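Local structure of GMP reductase (Trypanosoma brucei brucei, 6JIG) at residues A[270-275]-A[286-291]. The protein probably catalyses the irreversible NADPH-dependent deamination of GMP to IMP, and binds guanine nucleotides at a second site in its CBS domain. The protein carries 1 engineered substitution. Numbering follows the deposited sequence.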
loop_
_atom_site.group_PDB
_atom_site.type_symbol
_atom_site.label_atom_id
_atom_site.label_comp_id
_atom_site.label_asym_id
_atom_site.label_seq_id
_atom_site.Cartn_x
_atom_site.Cartn_y
_atom_site.Cartn_z
ATOM N N ASN A 270 36.172 35.623 12.173
ATOM C CA ASN A 270 36.590 36.949 11.733
ATOM C C ASN A 270 35.397 37.866 11.502
ATOM O O ASN A 270 35.503 39.082 11.705
ATOM C CB ASN A 270 37.446 36.824 10.473
ATOM C CG ASN A 270 38.796 36.205 10.761
ATOM O OD1 ASN A 270 39.280 36.256 11.894
ATOM N ND2 ASN A 270 39.420 35.626 9.741
ATOM N N MET A 271 34.254 37.309 11.092
ATOM C CA MET A 271 33.047 38.122 10.991
ATOM C C MET A 271 32.590 38.594 12.368
ATOM O O MET A 271 32.190 39.755 12.528
ATOM C CB MET A 271 31.937 37.336 10.289
ATOM C CG MET A 271 30.724 38.177 9.929
ATOM S SD MET A 271 31.172 39.446 8.712
ATOM C CE MET A 271 29.623 40.324 8.579
ATOM N N VAL A 272 32.662 37.718 13.377
ATOM C CA VAL A 272 32.320 38.122 14.740
ATOM C C VAL A 272 33.254 39.230 15.212
ATOM O O VAL A 272 32.817 40.227 15.800
ATOM C CB VAL A 272 32.376 36.923 15.700
ATOM C CG1 VAL A 272 32.171 37.405 17.136
ATOM C CG2 VAL A 272 31.319 35.882 15.334
ATOM N N LYS A 273 34.559 39.052 14.991
ATOM C CA LYS A 273 35.519 40.074 15.396
ATOM C C LYS A 273 35.250 41.397 14.687
ATOM O O LYS A 273 35.326 42.466 15.304
ATOM C CB LYS A 273 36.943 39.600 15.117
ATOM C CG LYS A 273 37.449 38.546 16.100
ATOM C CD LYS A 273 38.871 38.110 15.750
ATOM C CE LYS A 273 39.443 37.164 16.807
ATOM N NZ LYS A 273 40.697 36.476 16.356
ATOM N N ARG A 274 34.928 41.341 13.392
ATOM C CA ARG A 274 34.630 42.560 12.644
ATOM C C ARG A 274 33.392 43.256 13.189
ATOM O O ARG A 274 33.363 44.489 13.306
ATOM C CB ARG A 274 34.447 42.231 11.165
ATOM C CG ARG A 274 34.393 43.440 10.252
ATOM C CD ARG A 274 34.944 43.096 8.863
ATOM N NE ARG A 274 34.403 41.831 8.374
ATOM C CZ ARG A 274 35.108 40.712 8.192
ATOM N NH1 ARG A 274 36.413 40.682 8.446
ATOM N NH2 ARG A 274 34.497 39.614 7.754
ATOM N N LEU A 275 32.358 42.482 13.527
ATOM C CA LEU A 275 31.119 43.064 14.026
ATOM C C LEU A 275 31.308 43.679 15.406
ATOM O O LEU A 275 30.736 44.735 15.704
ATOM C CB LEU A 275 30.016 42.003 14.055
ATOM C CG LEU A 275 29.556 41.559 12.664
ATOM C CD1 LEU A 275 28.721 40.292 12.773
ATOM C CD2 LEU A 275 28.765 42.669 11.977
ATOM N N ILE A 286 25.969 40.061 19.304
ATOM C CA ILE A 286 26.361 39.293 18.130
ATOM C C ILE A 286 26.292 37.816 18.511
ATOM O O ILE A 286 27.071 37.348 19.350
ATOM C CB ILE A 286 27.768 39.665 17.648
ATOM C CG1 ILE A 286 27.904 41.190 17.471
ATOM C CG2 ILE A 286 28.089 38.952 16.326
ATOM C CD1 ILE A 286 26.901 41.782 16.494
ATOM N N ILE A 287 25.367 37.092 17.884
ATOM C CA ILE A 287 25.226 35.641 18.027
ATOM C C ILE A 287 25.899 34.995 16.825
ATOM O O ILE A 287 25.897 35.565 15.721
ATOM C CB ILE A 287 23.736 35.258 18.131
ATOM C CG1 ILE A 287 23.105 35.967 19.340
ATOM C CG2 ILE A 287 23.536 33.700 18.237
ATOM C CD1 ILE A 287 21.588 35.887 19.388
ATOM N N ALA A 288 26.516 33.826 17.029
ATOM C CA ALA A 288 27.245 33.178 15.945
ATOM C C ALA A 288 27.050 31.667 16.001
ATOM O O ALA A 288 26.914 31.084 17.075
ATOM C CB ALA A 288 28.740 33.481 15.998
ATOM N N GLY A 289 27.056 31.053 14.827
ATOM C CA GLY A 289 26.948 29.609 14.678
ATOM C C GLY A 289 27.130 29.285 13.210
ATOM O O GLY A 289 27.366 30.180 12.389
ATOM N N ASN A 290 26.995 27.998 12.864
ATOM C CA ASN A 290 26.566 26.936 13.776
ATOM C C ASN A 290 27.727 26.032 14.172
ATOM O O ASN A 290 28.613 25.745 13.359
ATOM C CB ASN A 290 25.464 26.093 13.124
ATOM C CG ASN A 290 24.082 26.640 13.402
ATOM O OD1 ASN A 290 23.912 27.843 13.593
ATOM N ND2 ASN A 290 23.089 25.753 13.461
ATOM N N ILE A 291 27.707 25.563 15.419
ATOM C CA ILE A 291 28.836 24.852 15.992
ATOM C C ILE A 291 28.306 23.617 16.697
ATOM O O ILE A 291 27.113 23.487 16.967
ATOM C CB ILE A 291 29.645 25.713 16.981
ATOM C CG1 ILE A 291 28.764 26.122 18.150
ATOM C CG2 ILE A 291 30.265 26.937 16.277
ATOM C CD1 ILE A 291 29.559 26.600 19.366
#
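Ile286 faces Leu275 at the start of the contact, and both branches of the isoleucine are used. Ile286 CG2 meets Leu275 CD1 at 3.8 Å. The longer branch lies on the root of the leucine, with Ile286 CD1 4.0 Å from Leu275 CB. With CG1 anti to the carbonyl carbon (chi1 -52°) and CG2 anti to the backbone N, both branches of Ile286 are turned to the leucine. The two side chains meet at a slant. Val272 adds a looser touch, Val272 CG1 lying 4.4 Å from Ile286 CG2. Leu275 and Ile286 both also rest on Val258 of the preceding strand. Ile287 points the other way, off the helix. Ala288 turns back to the helix. Ala288 CB meets Val272 CG2 at 3.6 Å, the closest approach here. With CG2 anti to the carbonyl carbon, Val272 gives this methyl to Ala288 and its CG1 to Ile286. Beyond this point the strand leaves helix 270-275. A cis peptide links Gly289 to Asn290. Asn290 touches the bound GMP, and its amide is held by Lys309, Gly311 and Asp351. Ile291 packs on helix 294-302 instead, whose Leu300 also covers Ala288. The helix runs antiparallel to the strand, at 175°, with 9.4 Å between the axes of the two short segments. This is the helix-to-strand half of a beta-alpha-beta unit in the TIM barrel, formed by strand 255-259, helix 266-277 and strand 285-291. The chemistry is purely apolar: methyl and methylene groups meet in a buried layer between helix and barrel wall. Shape and burial therefore hold these two segments together, while the strand's polar backbone is tied to its neighbours in the sheet and the nucleotide contact lies farther along, at Asn290.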